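Local structure of lysine cyclodeaminase (Streptomyces pristinaespiralis, 5YU3) at residues A[47-52]-A[300-305]; A[73-78]-A[307-312]; A[110-115]-A[313-318]. The protein catalyses the NAD-dependent cyclodeamination of L-lysine, probably to L-pipecolic acid with release of ammonia, and also recognises L-ornithine and L-2,4-diaminobutyric acid. One frame throughout, in Å; residues are numbered along the deposited sequence.

Overall arrangement
The three contacts join the mixed sheet to one continuous run of chain, the loop after strand 297-300 and the helix 305-321 that follows it. Their segments interlock along the sequence: 47-52, 73-78 and 110-115 come in that order and meet 300-305, 307-312 and 313-318 in the same order. Contact 1, at the loop, lies about 12 Å from contact 2 and about 19 Å from contact 3; contacts 2 and 3 are about 9 Å apart, all centre to centre, and touch through Met312. Contacts 1 and 2 both reach the bound proline, whereas contact 3 is hydrophobic packing beyond it. The segment leaving the NAD-binding parallel sheet is thus fastened against the sheet that carries Lys77 and, just ahead of its edge strand 50-54, Arg49.

Contact 1: residues A[47-52]-A[300-305]; sequences PLRGGL and DSTGFA. With NA (sodium ion), chain E; NAD (nicotinamide-adenine-dinucleotide), chain F; PRO (proline), chain G.
The guanidinium group of Arg49 meets the backbone carbonyl of Thr302 end-on: NH1 and NH2 each donate a hydrogen bond to Thr302 O, both 3.0 Å long. That oxygen sits at the guanidinium edge, almost exactly in its plane, but the two N-H groups come to it from the same face of the carbonyl, above its plane. With CG placed between the backbone N and the carbonyl carbon (chi1 61°), the chain runs extended from CG to NE and carries the charged group across to the loop. NH2 also passes 3.8 Å from Thr302 CB, while Thr302 OG1 is turned to Asp256. Salt bridges of Glu63 with NE and Glu264 with NH2 help fix the rotation of the group.

Arg49, Thr302 and Gly303 line the pocket of the bound proline, probably the substrate site. The proline N lies over one guanidinium face, and Arg49 NH1 is 3.5 Å from its OXT. At Gly303, a side chain would collide with that carboxylate oxygen. The same segment, from the end of strand 297-300 into the loop, serves cofactor and metal: NAD N7N donates to Ser301 OG (3.2 Å), and Asp300 OD1 and Ser301 O bind the sodium ion together with the carbonyl oxygens of Ala232 and Gly234. A positive group held this close would be expected to favour a ligand whose carboxylate is ionised.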
loop_
_atom_site.group_PDB
_atom_site.type_symbol
_atom_site.label_atom_id
_atom_site.label_comp_id
_atom_site.label_asym_id
_atom_site.label_seq_id
_atom_site.Cartn_x
_atom_site.Cartn_y
_atom_site.Cartn_z
ATOM N N PRO A 47 -7.694 3.170 -9.326
ATOM C CA PRO A 47 -8.290 1.858 -9.067
ATOM C C PRO A 47 -8.948 1.835 -7.698
ATOM O O PRO A 47 -8.684 2.681 -6.840
ATOM C CB PRO A 47 -7.099 0.902 -9.135
ATOM C CG PRO A 47 -5.840 1.894 -8.986
ATOM C CD PRO A 47 -6.207 3.028 -9.528
ATOM N N LEU A 48 -9.835 0.861 -7.502
ATOM C CA LEU A 48 -10.454 0.674 -6.196
ATOM C C LEU A 48 -9.382 0.536 -5.128
ATOM O O LEU A 48 -8.376 -0.147 -5.326
ATOM C CB LEU A 48 -11.333 -0.580 -6.185
ATOM C CG LEU A 48 -12.669 -0.585 -6.915
ATOM C CD1 LEU A 48 -13.328 -1.959 -6.757
ATOM C CD2 LEU A 48 -13.558 0.504 -6.365
ATOM N N ARG A 49 -9.595 1.186 -3.990
ATOM C CA ARG A 49 -8.665 0.984 -2.896
ATOM C C ARG A 49 -8.903 -0.379 -2.246
ATOM O O ARG A 49 -9.875 -1.084 -2.541
ATOM C CB ARG A 49 -8.800 2.107 -1.866
ATOM C CG ARG A 49 -10.169 2.207 -1.234
ATOM C CD ARG A 49 -10.186 3.235 -0.103
ATOM N NE ARG A 49 -11.547 3.522 0.350
ATOM C CZ ARG A 49 -12.113 4.726 0.307
ATOM N NH1 ARG A 49 -11.428 5.759 -0.152
ATOM N NH2 ARG A 49 -13.363 4.897 0.736
ATOM N N GLY A 50 -7.994 -0.756 -1.342
ATOM C CA GLY A 50 -8.160 -1.959 -0.557
ATOM C C GLY A 50 -7.906 -1.666 0.910
ATOM O O GLY A 50 -7.390 -0.601 1.268
ATOM N N GLY A 51 -8.275 -2.620 1.757
ATOM C CA GLY A 51 -8.098 -2.382 3.180
ATOM C C GLY A 51 -8.235 -3.635 4.014
ATOM O O GLY A 51 -8.652 -4.697 3.537
ATOM N N LEU A 52 -7.867 -3.480 5.284
ATOM C CA LEU A 52 -7.939 -4.523 6.303
ATOM C C LEU A 52 -8.858 -4.047 7.417
ATOM O O LEU A 52 -8.577 -3.025 8.051
ATOM C CB LEU A 52 -6.551 -4.826 6.881
ATOM C CG LEU A 52 -5.473 -5.399 5.957
ATOM C CD1 LEU A 52 -4.078 -5.071 6.475
ATOM C CD2 LEU A 52 -5.648 -6.895 5.832
ATOM N N ASP A 300 -21.989 11.816 -3.157
ATOM C CA ASP A 300 -21.549 10.629 -2.429
ATOM C C ASP A 300 -20.027 10.584 -2.472
ATOM O O ASP A 300 -19.436 10.182 -3.477
ATOM C CB ASP A 300 -22.158 9.371 -3.041
ATOM C CG ASP A 300 -21.985 8.156 -2.155
ATOM O OD1 ASP A 300 -21.596 8.322 -0.976
ATOM O OD2 ASP A 300 -22.269 7.027 -2.626
ATOM N N SER A 301 -19.396 11.003 -1.372
ATOM C CA SER A 301 -17.949 11.156 -1.285
ATOM C C SER A 301 -17.363 9.952 -0.558
ATOM O O SER A 301 -17.787 9.619 0.558
ATOM C CB SER A 301 -17.585 12.455 -0.557
ATOM O OG SER A 301 -16.175 12.640 -0.485
ATOM N N THR A 302 -16.403 9.288 -1.200
ATOM C CA THR A 302 -15.654 8.209 -0.577
ATOM C C THR A 302 -14.166 8.491 -0.498
ATOM O O THR A 302 -13.482 7.857 0.318
ATOM C CB THR A 302 -15.857 6.885 -1.339
ATOM O OG1 THR A 302 -15.345 7.017 -2.673
ATOM C CG2 THR A 302 -17.343 6.534 -1.388
ATOM N N GLY A 303 -13.661 9.434 -1.297
ATOM C CA GLY A 303 -12.241 9.742 -1.358
ATOM C C GLY A 303 -11.539 8.802 -2.315
ATOM O O GLY A 303 -11.817 7.600 -2.316
ATOM N N PHE A 304 -10.656 9.320 -3.159
ATOM C CA PHE A 304 -9.876 8.414 -3.981
ATOM C C PHE A 304 -8.490 9.007 -4.191
ATOM O O PHE A 304 -8.266 10.214 -4.030
ATOM C CB PHE A 304 -10.598 8.051 -5.308
ATOM C CG PHE A 304 -10.857 9.202 -6.245
ATOM C CD1 PHE A 304 -11.854 10.143 -5.977
ATOM C CD2 PHE A 304 -10.158 9.301 -7.441
ATOM C CE1 PHE A 304 -12.110 11.182 -6.860
ATOM C CE2 PHE A 304 -10.407 10.343 -8.335
ATOM C CZ PHE A 304 -11.389 11.283 -8.043
ATOM N N ALA A 305 -7.550 8.119 -4.524
ATOM C CA ALA A 305 -6.130 8.440 -4.412
ATOM C C ALA A 305 -5.706 9.596 -5.314
ATOM O O ALA A 305 -4.753 10.310 -4.983
ATOM C CB ALA A 305 -5.306 7.185 -4.714
HETATM NA NA NA E . -20.160 8.642 1.415
HETATM P PA NAD F . -13.862 12.011 13.811
HETATM O O1A NAD F . -13.779 10.851 14.753
HETATM O O2A NAD F . -12.922 13.189 13.977
HETATM O O5B NAD F . -15.346 12.627 13.905
HETATM C C5B NAD F . -16.485 11.783 13.701
HETATM C C4B NAD F . -17.599 12.347 14.570
HETATM O O4B NAD F . -18.818 11.657 14.281
HETATM C C3B NAD F . -17.327 12.120 16.060
HETATM O O3B NAD F . -17.287 13.385 16.756
HETATM C C2B NAD F . -18.500 11.270 16.521
HETATM O O2B NAD F . -18.957 11.576 17.836
HETATM C C1B NAD F . -19.556 11.623 15.497
HETATM N N9A NAD F . -20.672 10.667 15.339
HETATM C C8A NAD F . -20.644 9.316 15.415
HETATM N N7A NAD F . -21.894 8.802 15.183
HETATM C C5A NAD F . -22.720 9.850 14.952
HETATM C C6A NAD F . -24.149 10.050 14.648
HETATM N N6A NAD F . -24.988 8.995 14.524
HETATM N N1A NAD F . -24.582 11.319 14.470
HETATM C C2A NAD F . -23.784 12.397 14.581
HETATM N N3A NAD F . -22.477 12.295 14.871
HETATM C C4A NAD F . -21.907 11.072 15.056
HETATM O O3 NAD F . -13.706 11.412 12.308
HETATM P PN NAD F . -13.537 12.236 10.947
HETATM O O1N NAD F . -14.345 13.509 11.050
HETATM O O2N NAD F . -12.060 12.295 10.619
HETATM O O5D NAD F . -14.204 11.241 9.867
HETATM C C5D NAD F . -15.624 11.110 9.791
HETATM C C4D NAD F . -15.972 10.182 8.627
HETATM O O4D NAD F . -15.448 10.711 7.410
HETATM C C3D NAD F . -15.346 8.807 8.788
HETATM O O3D NAD F . -16.268 7.818 8.280
HETATM C C2D NAD F . -14.152 8.860 7.861
HETATM O O2D NAD F . -13.689 7.563 7.463
HETATM C C1D NAD F . -14.742 9.672 6.727
HETATM N N1N NAD F . -13.773 10.260 5.811
HETATM C C2N NAD F . -14.128 10.388 4.526
HETATM C C3N NAD F . -13.258 10.935 3.593
HETATM C C7N NAD F . -13.710 11.070 2.178
HETATM O O7N NAD F . -12.908 11.325 1.302
HETATM N N7N NAD F . -15.023 10.950 1.915
HETATM C C4N NAD F . -12.003 11.397 4.003
HETATM C C5N NAD F . -11.677 11.277 5.353
HETATM C C6N NAD F . -12.584 10.710 6.251
HETATM N N PRO G . -11.784 7.243 3.292
HETATM C CA PRO G . -10.540 8.049 3.772
HETATM C C PRO G . -9.728 8.568 2.552
HETATM O O PRO G . -8.570 8.916 2.844
HETATM C CB PRO G . -9.904 7.203 4.489
HETATM C CG PRO G . -11.083 6.370 5.215
HETATM C CD PRO G . -12.179 6.639 4.579
HETATM O OXT PRO G . -10.197 8.682 1.364
#

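Contact 2: residues A[73-78]-A[307-312]; sequences HITLKT and EDALAM. With PRO (proline), chain G.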
loop_
_atom_site.group_PDB
_atom_site.type_symbol
_atom_site.label_atom_id
_atom_site.label_comp_id
_atom_site.label_asym_id
_atom_site.label_seq_id
_atom_site.Cartn_x
_atom_site.Cartn_y
_atom_site.Cartn_z
ATOM N N HIS A 73 5.033 9.190 -11.935
ATOM C CA HIS A 73 5.179 8.733 -10.562
ATOM C C HIS A 73 3.931 7.975 -10.141
ATOM O O HIS A 73 2.896 8.003 -10.813
ATOM C CB HIS A 73 5.437 9.909 -9.614
ATOM C CG HIS A 73 4.437 11.012 -9.750
ATOM N ND1 HIS A 73 4.756 12.245 -10.272
ATOM C CD2 HIS A 73 3.119 11.059 -9.448
ATOM C CE1 HIS A 73 3.680 13.011 -10.277
ATOM N NE2 HIS A 73 2.672 12.312 -9.788
ATOM N N ILE A 74 4.056 7.291 -9.009
ATOM C CA ILE A 74 2.954 6.586 -8.370
ATOM C C ILE A 74 2.775 7.183 -6.984
ATOM O O ILE A 74 3.753 7.361 -6.250
ATOM C CB ILE A 74 3.213 5.069 -8.274
ATOM C CG1 ILE A 74 3.447 4.469 -9.665
ATOM C CG2 ILE A 74 2.045 4.381 -7.550
ATOM C CD1 ILE A 74 3.864 3.015 -9.641
ATOM N N THR A 75 1.536 7.510 -6.635
ATOM C CA THR A 75 1.211 7.974 -5.294
ATOM C C THR A 75 0.568 6.833 -4.527
ATOM O O THR A 75 -0.260 6.106 -5.076
ATOM C CB THR A 75 0.249 9.171 -5.347
ATOM O OG1 THR A 75 0.889 10.253 -6.027
ATOM C CG2 THR A 75 -0.146 9.615 -3.939
ATOM N N LEU A 76 0.954 6.659 -3.265
ATOM C CA LEU A 76 0.264 5.714 -2.391
ATOM C C LEU A 76 -0.080 6.400 -1.080
ATOM O O LEU A 76 0.818 6.839 -0.354
ATOM C CB LEU A 76 1.111 4.460 -2.126
ATOM C CG LEU A 76 0.370 3.337 -1.373
ATOM C CD1 LEU A 76 -0.613 2.593 -2.281
ATOM C CD2 LEU A 76 1.329 2.352 -0.721
ATOM N N LYS A 77 -1.367 6.464 -0.746
ATOM C CA LYS A 77 -1.745 6.878 0.594
ATOM C C LYS A 77 -2.098 5.654 1.423
ATOM O O LYS A 77 -2.838 4.769 0.969
ATOM C CB LYS A 77 -2.905 7.879 0.607
ATOM C CG LYS A 77 -3.221 8.306 2.052
ATOM C CD LYS A 77 -4.121 9.540 2.145
ATOM C CE LYS A 77 -5.591 9.142 2.181
ATOM N NZ LYS A 77 -6.473 10.336 2.116
ATOM N N THR A 78 -1.532 5.595 2.623
ATOM C CA THR A 78 -1.858 4.590 3.618
ATOM C C THR A 78 -2.555 5.320 4.752
ATOM O O THR A 78 -2.031 6.320 5.259
ATOM C CB THR A 78 -0.601 3.877 4.123
ATOM O OG1 THR A 78 0.418 4.853 4.386
ATOM C CG2 THR A 78 -0.084 2.896 3.080
ATOM N N GLU A 307 -7.132 12.349 -5.630
ATOM C CA GLU A 307 -7.254 13.570 -4.838
ATOM C C GLU A 307 -6.041 13.757 -3.941
ATOM O O GLU A 307 -5.560 14.880 -3.761
ATOM C CB GLU A 307 -8.524 13.541 -3.995
ATOM C CG GLU A 307 -9.806 13.345 -4.814
ATOM C CD GLU A 307 -11.045 13.169 -3.946
ATOM O OE1 GLU A 307 -10.930 12.621 -2.834
ATOM O OE2 GLU A 307 -12.144 13.586 -4.385
ATOM N N ASP A 308 -5.536 12.664 -3.372
ATOM C CA ASP A 308 -4.352 12.741 -2.523
ATOM C C ASP A 308 -3.108 13.088 -3.329
ATOM O O ASP A 308 -2.250 13.846 -2.858
ATOM C CB ASP A 308 -4.177 11.422 -1.783
ATOM C CG ASP A 308 -5.388 11.076 -0.963
ATOM O OD1 ASP A 308 -5.662 11.837 -0.016
ATOM O OD2 ASP A 308 -6.074 10.068 -1.259
ATOM N N ALA A 309 -2.985 12.535 -4.540
ATOM C CA ALA A 309 -1.855 12.882 -5.395
ATOM C C ALA A 309 -1.874 14.362 -5.759
ATOM O O ALA A 309 -0.822 15.014 -5.810
ATOM C CB ALA A 309 -1.866 12.022 -6.663
ATOM N N LEU A 310 -3.064 14.910 -6.017
ATOM C CA LEU A 310 -3.161 16.318 -6.390
ATOM C C LEU A 310 -2.846 17.224 -5.210
ATOM O O LEU A 310 -2.119 18.216 -5.360
ATOM C CB LEU A 310 -4.558 16.632 -6.926
ATOM C CG LEU A 310 -4.885 16.128 -8.324
ATOM C CD1 LEU A 310 -6.315 16.512 -8.647
ATOM C CD2 LEU A 310 -3.918 16.715 -9.346
ATOM N N ALA A 311 -3.390 16.912 -4.032
ATOM C CA ALA A 311 -3.068 17.717 -2.858
ATOM C C ALA A 311 -1.594 17.592 -2.492
ATOM O O ALA A 311 -0.966 18.571 -2.064
ATOM C CB ALA A 311 -3.945 17.315 -1.679
ATOM N N MET A 312 -1.022 16.394 -2.643
ATOM C CA MET A 312 0.412 16.247 -2.390
ATOM C C MET A 312 1.219 17.131 -3.328
ATOM O O MET A 312 2.184 17.784 -2.902
ATOM C CB MET A 312 0.838 14.781 -2.532
ATOM C CG MET A 312 2.341 14.558 -2.299
ATOM S SD MET A 312 2.682 12.854 -1.795
ATOM C CE MET A 312 4.441 12.911 -1.402
HETATM N N PRO G . -11.784 7.243 3.292
HETATM C CA PRO G . -10.540 8.049 3.772
HETATM C C PRO G . -9.728 8.568 2.552
HETATM O O PRO G . -8.570 8.916 2.844
HETATM C CB PRO G . -9.904 7.203 4.489
HETATM C CG PRO G . -11.083 6.370 5.215
HETATM C CD PRO G . -12.179 6.639 4.579
HETATM O OXT PRO G . -10.197 8.682 1.364
#
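Segment 73-78 of strand 73-81 runs against the first turns of helix 305-321, the backbones coming nearest at Thr75 and Ala309, whose CA atoms are 5.8 Å apart. This is a helix packed on a β-sheet, in the mixed sheet of the ornithine cyclodeaminase/mu-crystallin family, and the small Ala309 permits the close approach. Thr75 lies against it with its hydroxyl and methyl branches: OG1 is 3.3 Å from Ala309 CB, and CG2 stands 4.0 Å from Ala309 CA. Val98 of the adjacent strand 94-102 packs beside Thr75 and Lys77.

At Lys77 the contact turns polar. Its side chain crosses that of Asp308 at about a right angle, starting with CG anti to the backbone N (chi1 -178°) and bending at chi3 (90°), which brings NZ to the carboxylate of Asp308 and to the bound proline. NZ forms a salt bridge with Asp308 OD1 at 2.7 Å, meeting the oxygen from above the carboxylate plane, and CD lies 3.5 Å from the same atom. Asp308 OD1 has a second charged partner in Arg121 NE, and Thr118 OG1 is hydrogen-bonded to Lys77 NZ, so helix 115-133 completes the polar cluster. A methionine in place of Lys77 would probably leave Asp308 with Arg121 as its remaining charged partner here and deprive the ligand carboxylate of a cationic donor. In this complex that donor is close: Lys77 NZ donates a hydrogen bond of 2.6 Å to O of the bound proline.

Contact 3: residues A[110-115]-A[313-318]; sequences ALMDGV and EVFLEA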
loop_
_atom_site.group_PDB
_atom_site.type_symbol
_atom_site.label_atom_id
_atom_site.label_comp_id
_atom_site.label_asym_id
_atom_site.label_seq_id
_atom_site.Cartn_x
_atom_site.Cartn_y
_atom_site.Cartn_z
ATOM N N ALA A 110 9.382 10.648 -2.264
ATOM C CA ALA A 110 8.861 11.641 -1.335
ATOM C C ALA A 110 7.867 10.985 -0.387
ATOM O O ALA A 110 7.180 10.020 -0.749
ATOM C CB ALA A 110 8.213 12.811 -2.087
ATOM N N LEU A 111 7.814 11.511 0.837
ATOM C CA LEU A 111 6.963 10.978 1.895
ATOM C C LEU A 111 6.515 12.122 2.797
ATOM O O LEU A 111 7.350 12.929 3.209
ATOM C CB LEU A 111 7.730 9.926 2.709
ATOM C CG LEU A 111 7.036 9.375 3.950
ATOM C CD1 LEU A 111 5.789 8.614 3.540
ATOM C CD2 LEU A 111 7.997 8.473 4.713
ATOM N N MET A 112 5.219 12.181 3.128
ATOM C CA MET A 112 4.710 13.272 3.958
ATOM C C MET A 112 3.498 12.824 4.763
ATOM O O MET A 112 2.892 11.779 4.501
ATOM C CB MET A 112 4.329 14.498 3.108
ATOM C CG MET A 112 3.179 14.236 2.130
ATOM S SD MET A 112 2.617 15.730 1.279
ATOM C CE MET A 112 1.814 16.590 2.631
ATOM N N ASP A 113 3.153 13.649 5.757
ATOM C CA ASP A 113 1.928 13.470 6.534
ATOM C C ASP A 113 0.709 13.374 5.626
ATOM O O ASP A 113 0.616 14.063 4.604
ATOM C CB ASP A 113 1.734 14.657 7.484
ATOM C CG ASP A 113 0.350 14.681 8.107
ATOM O OD1 ASP A 113 0.029 13.723 8.836
ATOM O OD2 ASP A 113 -0.407 15.654 7.879
ATOM N N GLY A 114 -0.257 12.546 6.036
ATOM C CA GLY A 114 -1.533 12.466 5.349
ATOM C C GLY A 114 -2.720 12.984 6.145
ATOM O O GLY A 114 -3.826 13.070 5.604
ATOM N N VAL A 115 -2.519 13.346 7.417
ATOM C CA VAL A 115 -3.640 13.789 8.258
ATOM C C VAL A 115 -4.199 15.122 7.761
ATOM O O VAL A 115 -5.397 15.240 7.457
ATOM C CB VAL A 115 -3.213 13.887 9.733
ATOM C CG1 VAL A 115 -4.345 14.498 10.571
ATOM C CG2 VAL A 115 -2.835 12.521 10.283
ATOM N N GLU A 313 0.821 17.198 -4.599
ATOM C CA GLU A 313 1.534 18.061 -5.538
ATOM C C GLU A 313 1.519 19.509 -5.067
ATOM O O GLU A 313 2.516 20.226 -5.206
ATOM C CB GLU A 313 0.917 17.948 -6.930
ATOM C CG GLU A 313 1.727 18.605 -8.035
ATOM C CD GLU A 313 3.036 17.881 -8.321
ATOM O OE1 GLU A 313 3.157 16.687 -7.963
ATOM O OE2 GLU A 313 3.942 18.511 -8.915
ATOM N N VAL A 314 0.395 19.960 -4.504
ATOM C CA VAL A 314 0.325 21.331 -4.006
ATOM C C VAL A 314 1.315 21.535 -2.863
ATOM O O VAL A 314 2.015 22.556 -2.803
ATOM C CB VAL A 314 -1.112 21.674 -3.575
ATOM C CG1 VAL A 314 -1.126 23.016 -2.844
ATOM C CG2 VAL A 314 -2.024 21.705 -4.796
ATOM N N PHE A 315 1.390 20.570 -1.944
ATOM C CA PHE A 315 2.351 20.654 -0.850
ATOM C C PHE A 315 3.790 20.597 -1.355
ATOM O O PHE A 315 4.651 21.340 -0.875
ATOM C CB PHE A 315 2.109 19.529 0.157
ATOM C CG PHE A 315 1.077 19.861 1.191
ATOM C CD1 PHE A 315 1.425 20.569 2.330
ATOM C CD2 PHE A 315 -0.246 19.496 1.011
ATOM C CE1 PHE A 315 0.470 20.881 3.289
ATOM C CE2 PHE A 315 -1.209 19.811 1.964
ATOM C CZ PHE A 315 -0.846 20.508 3.105
ATOM N N LEU A 316 4.085 19.698 -2.297
ATOM C CA LEU A 316 5.465 19.575 -2.765
ATOM C C LEU A 316 5.909 20.816 -3.527
ATOM O O LEU A 316 7.087 21.192 -3.461
ATOM C CB LEU A 316 5.623 18.336 -3.646
ATOM C CG LEU A 316 5.425 16.998 -2.942
ATOM C CD1 LEU A 316 5.760 15.855 -3.891
ATOM C CD2 LEU A 316 6.249 16.916 -1.658
ATOM N N GLU A 317 4.997 21.453 -4.269
ATOM C CA GLU A 317 5.337 22.702 -4.943
ATOM C C GLU A 317 5.727 23.775 -3.934
ATOM O O GLU A 317 6.744 24.463 -4.101
ATOM C CB GLU A 317 4.163 23.173 -5.804
ATOM C CG GLU A 317 3.966 22.353 -7.073
ATOM C CD GLU A 317 2.716 22.748 -7.833
ATOM O OE1 GLU A 317 2.064 23.725 -7.426
ATOM O OE2 GLU A 317 2.384 22.069 -8.828
ATOM N N ALA A 318 4.925 23.933 -2.878
ATOM C CA ALA A 318 5.237 24.927 -1.854
ATOM C C ALA A 318 6.507 24.559 -1.097
ATOM O O ALA A 318 7.330 25.432 -0.795
ATOM C CB ALA A 318 4.058 25.084 -0.890
#
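The terminal methyl of Met112 rests on one face of the Phe315 ring, with CE 4.0 Å from the ring centroid and 25° off the ring normal. This CH-pi contact is displaced toward the rim at the attached end, where CE comes within 3.6 Å of Phe315 CG. The sulfur makes a more oblique Met-aromatic contact, SD being 5.2 Å from the centroid, and it also touches Phe315 CB at 4.0 Å. The two side chains cross at about a right angle. Met112 reaches the ring by standing with CG between its backbone N and carbonyl carbon (chi1 64°), then bending at chi3 (-71°), a turn that carries CE over the aromatic face. Two residues back along the strand, Ala110 CB meets Leu316 CD1 at 4.3 Å, a looser apolar touch.

Next to this pair, Met312 from the preceding turn of the helix packs its CG against Met112 SD and its CE against Ala110 CB, joining the two touches into one hydrophobic patch. The strand itself is held by backbone hydrogen bonds of Ala110 with Arg100 and of Met112 with Val98, on the adjacent strand 94-102. Just beyond Met112, Asp113 OD1 accepts from Val115 N at 2.9 Å, a capping bond at the turn into helix 115-133; OD2 is also hydrogen-bonded to Leu116 N of the same chain, and OD1 to His332 N of the second subunit.

Around the patch, Val11 of helix 8-18 touches both Met112 and Phe315, while Leu116 and Leu120 of helix 115-133 and Leu23 of helix 20-39 pack on Phe315. Helix 305-321 is therefore bedded among three other helices against strand 108-113, where Leu111, pointing away from the helix, packs on Leu111 of the second subunit.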